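PDB 4LN9: rifamycin polyketide synthase, which probably catalyses the dehydration of a polyketide intermediate, through the dehydratase domain of its terminal module, during rifamycin biosynthesis. Local coordinates for residues Asp37-Leu41 with His64-Ala68; Ser130-Phe136 with Arg147-Leu153; Phe165-Trp170 with Glu214-Glu218; Val201-Arg206 with His244-Ser249. All coordinates share one frame; numbering follows the deposited sequence.

The four contacts sample both halves of a double hotdog fold. Contacts 1 and 2 lie in the N-terminal part, centres about 20 Å apart, and contacts 3 and 4 in the C-terminal part, centres about 12 Å apart. The latter two touch: strands 201-207 and 214-220 are neighbours, and Phe216 O lies 2.8 Å from Trp205 N, a probable hydrogen bond. Contact 2 lies across the chain's centre from both, about 32 Å from contact 3 between centres. Contact 4 holds His244, probably part of the family's DxxxQ/H active-site signature; segment 64-68 of contact 1, whose centre is about 25 Å from that of contact 4, just precedes what is probably the partner signature.

Contact 1: residues Asp37-Leu41 with His64-Ala68; sequences DHPLL and HPWLA
Pro39 and Leu40 make the contact with 64-68, and His38 shapes the turn that presents them. His38 ND1 accepts a hydrogen bond from Leu40 N (3.1 Å, N-H...acceptor angle 164°), while its NE2 is held by Glu85 of helix 80-93. Pro39 CD lies over one face of the His38 imidazole and Leu41 CD1 over the opposite one, both offset toward the rim, so the ring is held between its own neighbours.

Pro39 contributes its carbonyl: His64 NE2 approaches Pro39 O to 3.1 Å, near the plane of the imidazole, but the 121° angle at the hydrogen marks a weak bond. Leu40 supplies the apolar part through a single methyl. With CG anti to the carbonyl carbon (chi1 -65°), Leu40 CD2 reaches 3.9 Å from Trp66 CZ2, the two side chains crossing at about a right angle. Leu40 CD2 also lies 4.1 Å from His64 CD2, and Leu67 CD2 lies 4.4 Å from Leu40 CD2. Leu67 CD2 covers a face of the Trp66 indole near its rim, so Leu40 meets residues already packed together.

Leu41 points away and packs on helix 80-93 and strand 52-59. The contact joins the end of strand 34-38 to the 3-10 turn leading into strand 70-72, which probably opens this protein's variant of the dehydratase HxxxGxxxxP signature, with Asp in place of the Gly, in the N-terminal half of the double hotdog fold.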
loop_
_atom_site.group_PDB
_atom_site.type_symbol
_atom_site.label_atom_id
_atom_site.label_comp_id
_atom_site.label_asym_id
_atom_site.label_seq_id
_atom_site.Cartn_x
_atom_site.Cartn_y
_atom_site.Cartn_z
ATOM N N ASP A 37 -8.838 -4.967 9.661
ATOM C CA ASP A 37 -9.686 -5.338 10.797
ATOM C C ASP A 37 -9.287 -4.636 12.093
ATOM O O ASP A 37 -9.008 -5.286 13.101
ATOM C CB ASP A 37 -9.698 -6.855 10.995
ATOM C CG ASP A 37 -10.840 -7.320 11.883
ATOM O OD1 ASP A 37 -11.800 -6.545 12.080
ATOM O OD2 ASP A 37 -10.786 -8.471 12.366
ATOM N N HIS A 38 -9.358 -3.307 12.088
ATOM C CA HIS A 38 -8.804 -2.499 13.171
ATOM C C HIS A 38 -9.473 -1.150 13.181
ATOM O O HIS A 38 -9.794 -0.616 12.120
ATOM C CB HIS A 38 -7.302 -2.334 12.967
ATOM C CG HIS A 38 -6.598 -1.681 14.128
ATOM N ND1 HIS A 38 -6.594 -0.350 14.314
ATOM C CD2 HIS A 38 -5.900 -2.232 15.200
ATOM C CE1 HIS A 38 -5.903 -0.056 15.430
ATOM N NE2 HIS A 38 -5.483 -1.210 15.975
ATOM N N PRO A 39 -9.747 -0.595 14.375
ATOM C CA PRO A 39 -10.622 0.582 14.400
ATOM C C PRO A 39 -9.960 1.866 13.890
ATOM O O PRO A 39 -10.651 2.863 13.679
ATOM C CB PRO A 39 -10.991 0.730 15.883
ATOM C CG PRO A 39 -10.663 -0.588 16.511
ATOM C CD PRO A 39 -9.507 -1.135 15.730
ATOM N N LEU A 40 -8.637 1.867 13.747
ATOM C CA LEU A 40 -7.928 3.069 13.300
ATOM C C LEU A 40 -7.287 2.917 11.921
ATOM O O LEU A 40 -6.597 3.823 11.454
ATOM C CB LEU A 40 -6.865 3.492 14.316
ATOM C CG LEU A 40 -7.361 3.953 15.689
ATOM C CD1 LEU A 40 -6.189 4.151 16.637
ATOM C CD2 LEU A 40 -8.180 5.229 15.564
ATOM N N LEU A 41 -7.325 1.700 11.386
ATOM C CA LEU A 41 -6.588 1.380 10.169
ATOM C C LEU A 41 -7.542 0.770 9.156
ATOM O O LEU A 41 -8.413 -0.021 9.515
ATOM C CB LEU A 41 -5.459 0.392 10.468
ATOM C CG LEU A 41 -4.299 0.890 11.333
ATOM C CD1 LEU A 41 -3.333 -0.245 11.635
ATOM C CD2 LEU A 41 -3.579 2.049 10.660
ATOM N N HIS A 64 -14.196 9.026 13.524
ATOM C CA HIS A 64 -13.576 8.602 14.771
ATOM C C HIS A 64 -13.807 9.627 15.850
ATOM O O HIS A 64 -12.877 10.317 16.269
ATOM C CB HIS A 64 -12.083 8.357 14.562
ATOM C CG HIS A 64 -11.778 7.322 13.500
ATOM N ND1 HIS A 64 -11.575 7.646 12.208
ATOM C CD2 HIS A 64 -11.726 5.929 13.568
ATOM C CE1 HIS A 64 -11.388 6.522 11.487
ATOM N NE2 HIS A 64 -11.476 5.474 12.323
ATOM N N PRO A 65 -15.079 9.798 16.255
ATOM C CA PRO A 65 -15.515 10.898 17.119
ATOM C C PRO A 65 -14.756 10.918 18.443
ATOM O O PRO A 65 -14.430 11.990 18.956
ATOM C CB PRO A 65 -16.995 10.582 17.367
ATOM C CG PRO A 65 -17.405 9.733 16.211
ATOM C CD PRO A 65 -16.193 8.905 15.892
ATOM N N TRP A 66 -14.337 9.742 18.894
ATOM C CA TRP A 66 -13.717 9.611 20.203
ATOM C C TRP A 66 -12.324 10.197 20.256
ATOM O O TRP A 66 -11.870 10.623 21.323
ATOM C CB TRP A 66 -13.724 8.148 20.631
ATOM C CG TRP A 66 -12.723 7.304 19.889
ATOM C CD1 TRP A 66 -12.943 6.472 18.795
ATOM C CD2 TRP A 66 -11.308 7.148 20.210
ATOM N NE1 TRP A 66 -11.781 5.851 18.417
ATOM C CE2 TRP A 66 -10.762 6.209 19.232
ATOM C CE3 TRP A 66 -10.463 7.693 21.162
ATOM C CZ2 TRP A 66 -9.435 5.827 19.246
ATOM C CZ3 TRP A 66 -9.128 7.296 21.170
ATOM C CH2 TRP A 66 -8.623 6.401 20.224
ATOM N N LEU A 67 -11.762 10.488 19.085
ATOM C CA LEU A 67 -10.477 11.179 19.015
ATOM C C LEU A 67 -10.581 12.604 19.554
ATOM O O LEU A 67 -9.603 13.157 20.058
ATOM C CB LEU A 67 -9.940 11.198 17.579
ATOM C CG LEU A 67 -9.596 9.867 16.901
ATOM C CD1 LEU A 67 -9.198 10.100 15.445
ATOM C CD2 LEU A 67 -8.498 9.124 17.655
ATOM N N ALA A 68 -11.778 13.180 19.486
ATOM C CA ALA A 68 -12.017 14.506 20.042
ATOM C C ALA A 68 -11.773 14.530 21.548
ATOM O O ALA A 68 -11.441 15.573 22.114
ATOM C CB ALA A 68 -13.430 14.975 19.721
#

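Contact 2: residues Ser130-Phe136 with Arg147-Leu153; sequences SRTVDVF and RHATGVL
Strands 131-136 and 147-153 run antiparallel at 152°, their axes approaching to 4.5 Å, and Arg131-Leu153, Val133-Gly151 and Val135-Ala149 are the hydrogen-bonded pairs. Beyond Val135 the register slips by one: Val135 N donates to Ala149 O (2.9 Å), but Val135 O accepts from His148 N (2.8 Å), a beta bulge that leaves the buried Ala149 N without a partner.

Asp134 and Thr150 lie side by side on one face. Thr150 OG1 donates to Asp134 OD1 at 2.7 Å, from 43° above the carboxylate plane. Arg147 NH1 also reaches Asp134 OD1, in a salt bridge whose hydrogen bond is long and weak (3.2 Å, 120°). A bend at chi3 of Arg147 brings its guanidinium over Thr150 CB, and NH2 pairs with Glu105.

This is a beta hairpin of the N-terminal hotdog, and its Asp134 face meets the second subunit: Asp134 OD2 bonds to Gln49 NE2 of that chain.

The Arg147 methylenes also pack against Phe136, with Arg147 CG 3.6 Å from Phe136 CE1. On the other face Val133 CB touches Leu153 CD1 at 3.8 Å, and Val133 CG1 lies 3.6 Å from Gly151 C, against a backbone with no side chain there. Leu102 and Leu122 of the flanking strands adjoin Val133.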
loop_
_atom_site.group_PDB
_atom_site.type_symbol
_atom_site.label_atom_id
_atom_site.label_comp_id
_atom_site.label_asym_id
_atom_site.label_seq_id
_atom_site.Cartn_x
_atom_site.Cartn_y
_atom_site.Cartn_z
ATOM N N SER A 130 14.675 -7.585 12.961
ATOM C CA SER A 130 14.091 -6.300 13.324
ATOM C C SER A 130 13.644 -5.527 12.085
ATOM O O SER A 130 14.237 -5.656 11.014
ATOM C CB SER A 130 15.093 -5.470 14.129
ATOM O OG SER A 130 16.228 -5.144 13.345
ATOM N N ARG A 131 12.554 -4.778 12.220
ATOM C CA ARG A 131 12.051 -3.950 11.129
ATOM C C ARG A 131 11.899 -2.505 11.591
ATOM O O ARG A 131 11.480 -2.253 12.720
ATOM C CB ARG A 131 10.699 -4.473 10.641
ATOM C CG ARG A 131 10.689 -5.935 10.223
ATOM C CD ARG A 131 9.271 -6.363 9.865
ATOM N NE ARG A 131 9.212 -7.722 9.328
ATOM C CZ ARG A 131 9.043 -8.004 8.040
ATOM N NH1 ARG A 131 9.025 -7.028 7.143
ATOM N NH2 ARG A 131 8.943 -9.265 7.643
ATOM N N THR A 132 12.197 -1.558 10.709
ATOM C CA THR A 132 11.851 -0.167 10.972
ATOM C C THR A 132 10.347 0.034 10.855
ATOM O O THR A 132 9.675 -0.653 10.086
ATOM C CB THR A 132 12.550 0.788 9.993
ATOM O OG1 THR A 132 12.228 0.407 8.650
ATOM C CG2 THR A 132 14.057 0.739 10.185
ATOM N N VAL A 133 9.820 0.961 11.646
ATOM C CA VAL A 133 8.437 1.388 11.496
ATOM C C VAL A 133 8.365 2.913 11.514
ATOM O O VAL A 133 9.163 3.566 12.191
ATOM C CB VAL A 133 7.537 0.792 12.601
ATOM C CG1 VAL A 133 8.031 1.206 13.979
ATOM C CG2 VAL A 133 6.089 1.209 12.396
ATOM N N ASP A 134 7.620 3.471 10.560
ATOM C CA ASP A 134 7.425 4.917 10.497
ATOM C C ASP A 134 5.938 5.217 10.371
ATOM O O ASP A 134 5.204 4.465 9.731
ATOM C CB ASP A 134 8.176 5.507 9.299
ATOM C CG ASP A 134 9.684 5.447 9.465
ATOM O OD1 ASP A 134 10.252 6.364 10.098
ATOM O OD2 ASP A 134 10.311 4.543 8.871
ATOM N N VAL A 135 5.486 6.290 11.011
ATOM C CA VAL A 135 4.098 6.719 10.872
ATOM C C VAL A 135 4.009 8.081 10.191
ATOM O O VAL A 135 4.678 9.030 10.598
ATOM C CB VAL A 135 3.377 6.769 12.234
ATOM C CG1 VAL A 135 1.962 7.300 12.067
ATOM C CG2 VAL A 135 3.361 5.389 12.875
ATOM N N PHE A 136 3.274 8.135 9.082
ATOM C CA PHE A 136 3.149 9.362 8.297
ATOM C C PHE A 136 1.698 9.823 8.254
ATOM O O PHE A 136 0.784 8.995 8.228
ATOM C CB PHE A 136 3.646 9.145 6.866
ATOM C CG PHE A 136 5.067 8.672 6.781
ATOM C CD1 PHE A 136 6.117 9.574 6.848
ATOM C CD2 PHE A 136 5.348 7.350 6.475
ATOM C CE1 PHE A 136 7.427 9.143 6.742
ATOM C CE2 PHE A 136 6.654 6.918 6.329
ATOM C CZ PHE A 136 7.697 7.812 6.488
ATOM N N ARG A 147 6.101 13.175 8.917
ATOM C CA ARG A 147 6.418 12.022 9.758
ATOM C C ARG A 147 6.134 12.298 11.225
ATOM O O ARG A 147 6.494 13.349 11.752
ATOM C CB ARG A 147 7.862 11.555 9.574
ATOM C CG ARG A 147 8.108 10.172 10.158
ATOM C CD ARG A 147 9.458 9.609 9.746
ATOM N NE ARG A 147 10.545 10.235 10.491
ATOM C CZ ARG A 147 11.820 9.886 10.381
ATOM N NH1 ARG A 147 12.169 8.887 9.580
ATOM N NH2 ARG A 147 12.748 10.524 11.081
ATOM N N HIS A 148 5.522 11.328 11.899
ATOM C CA HIS A 148 5.072 11.545 13.268
ATOM C C HIS A 148 5.834 10.717 14.248
ATOM O O HIS A 148 5.888 11.035 15.436
ATOM C CB HIS A 148 3.591 11.251 13.387
ATOM C CG HIS A 148 2.733 12.172 12.569
ATOM N ND1 HIS A 148 2.607 13.479 12.858
ATOM C CD2 HIS A 148 2.106 11.980 11.340
ATOM C CE1 HIS A 148 1.859 14.076 11.912
ATOM N NE2 HIS A 148 1.541 13.153 10.991
ATOM N N ALA A 149 6.326 9.577 13.784
ATOM C CA ALA A 149 7.051 8.671 14.649
ATOM C C ALA A 149 7.906 7.739 13.815
ATOM O O ALA A 149 7.531 7.357 12.707
ATOM C CB ALA A 149 6.084 7.877 15.514
ATOM N N THR A 150 9.037 7.339 14.378
ATOM C CA THR A 150 9.925 6.402 13.715
ATOM C C THR A 150 10.526 5.484 14.771
ATOM O O THR A 150 10.758 5.909 15.903
ATOM C CB THR A 150 11.048 7.144 12.960
ATOM O OG1 THR A 150 11.859 6.201 12.250
ATOM C CG2 THR A 150 11.917 7.934 13.928
ATOM N N GLY A 151 10.597 4.193 14.467
ATOM C CA GLY A 151 11.039 3.226 15.460
ATOM C C GLY A 151 11.447 1.875 14.911
ATOM O O GLY A 151 11.740 1.730 13.723
ATOM N N VAL A 152 11.497 0.893 15.805
ATOM C CA VAL A 152 12.002 -0.435 15.490
ATOM C C VAL A 152 11.148 -1.488 16.190
ATOM O O VAL A 152 10.872 -1.375 17.386
ATOM C CB VAL A 152 13.460 -0.594 15.960
ATOM C CG1 VAL A 152 13.953 -2.009 15.695
ATOM C CG2 VAL A 152 14.354 0.427 15.273
ATOM N N LEU A 153 10.633 -2.438 15.416
ATOM C CA LEU A 153 9.957 -3.603 15.973
ATOM C C LEU A 153 10.815 -4.852 15.835
ATOM O O LEU A 153 11.555 -5.001 14.864
ATOM C CB LEU A 153 8.609 -3.811 15.290
ATOM C CG LEU A 153 7.662 -2.632 15.513
ATOM C CD1 LEU A 153 6.720 -2.472 14.331
ATOM C CD2 LEU A 153 6.887 -2.813 16.809
#

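Contact 3: residues Phe165-Trp170 with Glu214-Glu218; sequences FDFAAW and ETFAE
Trp170 meets 214-218 along one long border of its indole. CG leaves CB anti to the backbone N (chi1 -169°), which lets the end of the indole reach the strand. Trp170 CD1 approaches first, 3.5 Å from Glu218 OE2. Trp170 NE1 donates to Glu218 OE2 at 3.0 Å and 148°; the acceptor lies in the indole plane, and the carboxylate is met on its anti side, somewhat out of its own plane. Trp170 CZ2 approaches Ala217 O (3.5 Å) at the ring edge. Trp170 CH2 rests on Phe216 CB at 3.8 Å, and Trp170 CZ3 lies 3.9 Å from Phe216 CD1, the planes of the Trp170 six-membered ring and Phe216 being at 89° in an oblique pair.

Phe216 links this edge to Phe165, whose CZ comes within 3.3 Å of Phe216 CE1. Their centroids are 5.1 Å apart and the planes moderately inclined, completing a three-ring aromatic cluster. Phe165 CD2 sits over the centre of the Phe167 ring.

The cluster joins the loop before strand 176-178 to strand 214-220, between neighbours 201-207 and 279-285. Trp205 meets Trp170 edge-to-face and Arg281 adds a cation-pi contact, while helix 236-251 packs under Thr215 and Ala217.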
loop_
_atom_site.group_PDB
_atom_site.type_symbol
_atom_site.label_atom_id
_atom_site.label_comp_id
_atom_site.label_asym_id
_atom_site.label_seq_id
_atom_site.Cartn_x
_atom_site.Cartn_y
_atom_site.Cartn_z
ATOM N N PHE A 165 5.390 -7.708 39.506
ATOM C CA PHE A 165 4.841 -7.109 40.717
ATOM C C PHE A 165 3.657 -7.922 41.240
ATOM O O PHE A 165 2.938 -8.555 40.467
ATOM C CB PHE A 165 4.408 -5.668 40.432
ATOM C CG PHE A 165 3.871 -4.944 41.633
ATOM C CD1 PHE A 165 4.732 -4.395 42.571
ATOM C CD2 PHE A 165 2.505 -4.861 41.856
ATOM C CE1 PHE A 165 4.242 -3.753 43.693
ATOM C CE2 PHE A 165 2.008 -4.218 42.975
ATOM C CZ PHE A 165 2.877 -3.661 43.894
ATOM N N ASP A 166 3.488 -7.940 42.558
ATOM C CA ASP A 166 2.397 -8.678 43.186
ATOM C C ASP A 166 1.084 -7.898 43.131
ATOM O O ASP A 166 0.720 -7.212 44.086
ATOM C CB ASP A 166 2.748 -9.004 44.637
ATOM C CG ASP A 166 1.764 -9.961 45.274
ATOM O OD1 ASP A 166 0.861 -10.450 44.561
ATOM O OD2 ASP A 166 1.906 -10.243 46.482
ATOM N N PHE A 167 0.353 -8.048 42.032
ATOM C CA PHE A 167 -0.887 -7.306 41.835
ATOM C C PHE A 167 -2.040 -7.938 42.615
ATOM O O PHE A 167 -3.111 -7.344 42.749
ATOM C CB PHE A 167 -1.232 -7.217 40.343
ATOM C CG PHE A 167 -0.440 -6.176 39.597
ATOM C CD1 PHE A 167 -0.812 -4.841 39.636
ATOM C CD2 PHE A 167 0.666 -6.535 38.840
ATOM C CE1 PHE A 167 -0.094 -3.884 38.942
ATOM C CE2 PHE A 167 1.379 -5.584 38.131
ATOM C CZ PHE A 167 1.010 -4.254 38.198
ATOM N N ALA A 168 -1.794 -9.123 43.174
ATOM C CA ALA A 168 -2.799 -9.825 43.973
ATOM C C ALA A 168 -3.043 -9.177 45.336
ATOM O O ALA A 168 -4.114 -9.334 45.921
ATOM C CB ALA A 168 -2.419 -11.289 44.141
ATOM N N ALA A 169 -2.013 -8.537 45.883
ATOM C CA ALA A 169 -2.155 -7.825 47.149
ATOM C C ALA A 169 -2.536 -6.374 46.888
ATOM O O ALA A 169 -1.671 -5.545 46.605
ATOM C CB ALA A 169 -0.853 -7.893 47.939
ATOM N N TRP A 170 -3.833 -6.093 46.847
ATOM C CA TRP A 170 -4.317 -4.902 46.156
ATOM C C TRP A 170 -5.445 -4.244 46.903
ATOM O O TRP A 170 -6.390 -4.917 47.313
ATOM C CB TRP A 170 -4.767 -5.273 44.750
ATOM C CG TRP A 170 -5.036 -4.080 43.872
ATOM C CD1 TRP A 170 -6.256 -3.456 43.642
ATOM C CD2 TRP A 170 -4.060 -3.317 43.084
ATOM N NE1 TRP A 170 -6.100 -2.383 42.801
ATOM C CE2 TRP A 170 -4.806 -2.238 42.441
ATOM C CE3 TRP A 170 -2.687 -3.388 42.898
ATOM C CZ2 TRP A 170 -4.193 -1.317 41.608
ATOM C CZ3 TRP A 170 -2.078 -2.442 42.070
ATOM C CH2 TRP A 170 -2.816 -1.441 41.431
ATOM N N GLU A 214 6.318 5.031 43.585
ATOM C CA GLU A 214 5.430 4.164 42.810
ATOM C C GLU A 214 4.031 4.767 42.761
ATOM O O GLU A 214 3.499 5.196 43.784
ATOM C CB GLU A 214 5.346 2.778 43.455
ATOM C CG GLU A 214 6.677 2.064 43.613
ATOM C CD GLU A 214 6.554 0.790 44.428
ATOM O OE1 GLU A 214 6.445 0.888 45.668
ATOM O OE2 GLU A 214 6.548 -0.306 43.829
ATOM N N THR A 215 3.409 4.727 41.586
ATOM C CA THR A 215 1.998 5.076 41.449
ATOM C C THR A 215 1.183 3.844 41.062
ATOM O O THR A 215 1.493 3.168 40.082
ATOM C CB THR A 215 1.794 6.164 40.378
ATOM O OG1 THR A 215 2.544 7.334 40.731
ATOM C CG2 THR A 215 0.322 6.528 40.253
ATOM N N PHE A 216 0.153 3.548 41.850
ATOM C CA PHE A 216 -0.760 2.448 41.553
ATOM C C PHE A 216 -2.123 3.004 41.153
ATOM O O PHE A 216 -2.547 4.039 41.664
ATOM C CB PHE A 216 -0.901 1.542 42.779
ATOM C CG PHE A 216 0.398 0.947 43.243
ATOM C CD1 PHE A 216 1.008 -0.062 42.517
ATOM C CD2 PHE A 216 1.063 1.469 44.342
ATOM C CE1 PHE A 216 2.223 -0.586 42.914
ATOM C CE2 PHE A 216 2.266 0.932 44.761
ATOM C CZ PHE A 216 2.859 -0.081 44.031
ATOM N N ALA A 217 -2.776 2.368 40.186
ATOM C CA ALA A 217 -4.076 2.854 39.741
ATOM C C ALA A 217 -4.965 1.741 39.215
ATOM O O ALA A 217 -4.481 0.719 38.725
ATOM C CB ALA A 217 -3.913 3.947 38.697
ATOM N N GLU A 218 -6.272 1.924 39.376
ATOM C CA GLU A 218 -7.238 1.160 38.609
ATOM C C GLU A 218 -7.762 2.000 37.460
ATOM O O GLU A 218 -8.091 3.176 37.628
ATOM C CB GLU A 218 -8.386 0.678 39.501
ATOM C CG GLU A 218 -7.945 -0.302 40.582
ATOM C CD GLU A 218 -9.100 -0.902 41.365
ATOM O OE1 GLU A 218 -10.213 -1.022 40.805
ATOM O OE2 GLU A 218 -8.857 -1.379 42.495
#

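Contact 4: residues Val201-Arg206 with His244-Ser249; sequences VRAVWR and HSTMVS
Val201 and Val204 press strand 201-206 onto helix 244-249, whose axis passes 9.0 Å away at 75° to the strand. This is the tight, buried part. Val201 CG2 slides past the His244 imidazole, lying 3.6 Å from both His244 NE2 and CD2 and oblique to the ring, and its other methyl, CG1, is 4.2 Å from Val248 CG1. Val204 spans one turn of the helix, with Val204 CG2 4.1 Å from Ser245 O and Val204 CG1 3.8 Å from Ser249 OG. A classic bulge, in which Arg202 and Ala203 both face Glu218, lets Val201 and Val204 point to the same side although three positions apart.

The imidazole under Val201 is fixed at both nitrogens, His244 ND1 by Asp240 and NE2 by Tyr184 OH, a hydroxyl that also bonds Val201 N.

The looser side is the partly exposed Arg206. Its CG stands anti to the backbone N (chi1 179°), and a bend at chi3 places Arg206 NH2 3.0 Å from Ser249 OG. The 123° angle makes this a weak bond, and Ser249 O sits in the guanidinium plane only as a more distant neighbour, 3.5 Å from Arg206 NH2.

A helix packed against a curved antiparallel sheet is the hotdog arrangement, here in the C-terminal half. Asp240 and His244 have the spacing of the DxxxQ/H signature, consistent with this helix lining the dehydratase active site.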
loop_
_atom_site.group_PDB
_atom_site.type_symbol
_atom_site.label_atom_id
_atom_site.label_comp_id
_atom_site.label_asym_id
_atom_site.label_seq_id
_atom_site.Cartn_x
_atom_site.Cartn_y
_atom_site.Cartn_z
ATOM N N VAL A 201 -9.107 6.944 34.719
ATOM C CA VAL A 201 -8.463 6.704 36.003
ATOM C C VAL A 201 -9.501 6.664 37.121
ATOM O O VAL A 201 -10.210 7.644 37.353
ATOM C CB VAL A 201 -7.406 7.778 36.319
ATOM C CG1 VAL A 201 -6.795 7.529 37.690
ATOM C CG2 VAL A 201 -6.325 7.785 35.247
ATOM N N ARG A 202 -9.650 5.501 37.750
ATOM C CA ARG A 202 -10.719 5.279 38.727
ATOM C C ARG A 202 -10.257 5.475 40.170
ATOM O O ARG A 202 -11.045 5.844 41.040
ATOM C CB ARG A 202 -11.320 3.884 38.554
ATOM C CG ARG A 202 -11.946 3.656 37.188
ATOM C CD ARG A 202 -13.377 4.167 37.160
ATOM N NE ARG A 202 -14.207 3.457 38.127
ATOM C CZ ARG A 202 -15.353 3.918 38.617
ATOM N NH1 ARG A 202 -15.848 5.071 38.188
ATOM N NH2 ARG A 202 -16.025 3.203 39.510
ATOM N N ALA A 203 -8.997 5.144 40.431
ATOM C CA ALA A 203 -8.414 5.309 41.755
ATOM C C ALA A 203 -6.906 5.390 41.593
ATOM O O ALA A 203 -6.346 4.819 40.658
ATOM C CB ALA A 203 -8.784 4.129 42.645
ATOM N N VAL A 204 -6.255 6.107 42.500
ATOM C CA VAL A 204 -4.802 6.181 42.512
ATOM C C VAL A 204 -4.292 6.019 43.939
ATOM O O VAL A 204 -4.927 6.485 44.883
ATOM C CB VAL A 204 -4.317 7.532 41.959
ATOM C CG1 VAL A 204 -2.841 7.735 42.265
ATOM C CG2 VAL A 204 -4.580 7.614 40.463
ATOM N N TRP A 205 -3.249 5.205 44.107
ATOM C CA TRP A 205 -2.514 5.180 45.373
ATOM C C TRP A 205 -1.079 5.519 45.134
ATOM O O TRP A 205 -0.526 5.196 44.081
ATOM C CB TRP A 205 -2.601 3.806 46.031
ATOM C CG TRP A 205 -4.008 3.315 46.250
ATOM C CD1 TRP A 205 -4.717 3.266 47.447
ATOM C CD2 TRP A 205 -4.867 2.646 45.270
ATOM N NE1 TRP A 205 -5.947 2.691 47.258
ATOM C CE2 TRP A 205 -6.103 2.302 45.972
ATOM C CE3 TRP A 205 -4.746 2.330 43.925
ATOM C CZ2 TRP A 205 -7.156 1.671 45.333
ATOM C CZ3 TRP A 205 -5.818 1.703 43.289
ATOM C CH2 TRP A 205 -6.982 1.359 43.984
ATOM N N ARG A 206 -0.421 6.042 46.162
ATOM C CA ARG A 206 0.973 6.439 46.045
ATOM C C ARG A 206 1.807 5.839 47.171
ATOM O O ARG A 206 1.321 5.655 48.287
ATOM C CB ARG A 206 1.098 7.965 46.048
ATOM C CG ARG A 206 2.530 8.472 45.962
ATOM C CD ARG A 206 2.618 9.953 46.300
ATOM N NE ARG A 206 1.715 10.758 45.480
ATOM C CZ ARG A 206 0.589 11.305 45.925
ATOM N NH1 ARG A 206 0.217 11.128 47.186
ATOM N NH2 ARG A 206 -0.156 12.045 45.115
ATOM N N HIS A 244 -1.205 8.447 32.440
ATOM C CA HIS A 244 -1.568 9.774 32.933
ATOM C C HIS A 244 -2.163 9.777 34.322
ATOM O O HIS A 244 -2.200 10.822 34.976
ATOM C CB HIS A 244 -2.417 10.558 31.924
ATOM C CG HIS A 244 -3.879 10.156 31.885
ATOM N ND1 HIS A 244 -4.553 10.030 30.725
ATOM C CD2 HIS A 244 -4.839 10.115 32.897
ATOM C CE1 HIS A 244 -5.855 9.797 30.984
ATOM N NE2 HIS A 244 -6.025 9.830 32.315
ATOM N N SER A 245 -2.274 8.578 34.902
ATOM C CA SER A 245 -2.541 8.442 36.332
ATOM C C SER A 245 -1.496 9.162 37.186
ATOM O O SER A 245 -1.820 9.710 38.240
ATOM C CB SER A 245 -2.623 6.965 36.727
ATOM O OG SER A 245 -1.342 6.360 36.703
ATOM N N THR A 246 -0.263 9.225 36.691
ATOM C CA THR A 246 0.807 9.943 37.383
ATOM C C THR A 246 0.528 11.442 37.451
ATOM O O THR A 246 0.899 12.110 38.417
ATOM C CB THR A 246 2.179 9.714 36.716
ATOM O OG1 THR A 246 2.104 10.049 35.324
ATOM C CG2 THR A 246 2.612 8.263 36.865
ATOM N N MET A 247 -0.090 11.969 36.398
ATOM C CA MET A 247 -0.441 13.384 36.334
ATOM C C MET A 247 -1.682 13.658 37.173
ATOM O O MET A 247 -1.721 14.610 37.952
ATOM C CB MET A 247 -0.702 13.804 34.887
ATOM C CG MET A 247 0.554 14.016 34.061
ATOM S SD MET A 247 0.227 13.894 32.292
ATOM C CE MET A 247 -1.257 14.888 32.154
ATOM N N VAL A 248 -2.708 12.835 36.979
ATOM C CA VAL A 248 -3.883 12.861 37.839
ATOM C C VAL A 248 -3.480 12.826 39.310
ATOM O O VAL A 248 -3.976 13.612 40.117
ATOM C CB VAL A 248 -4.830 11.683 37.540
ATOM C CG1 VAL A 248 -5.868 11.545 38.644
ATOM C CG2 VAL A 248 -5.501 11.874 36.189
ATOM N N SER A 249 -2.517 11.969 39.635
ATOM C CA SER A 249 -1.951 11.926 40.977
ATOM C C SER A 249 -1.412 13.290 41.402
ATOM O O SER A 249 -1.740 13.786 42.479
ATOM C CB SER A 249 -0.845 10.872 41.062
ATOM O OG SER A 249 -0.400 10.706 42.397
#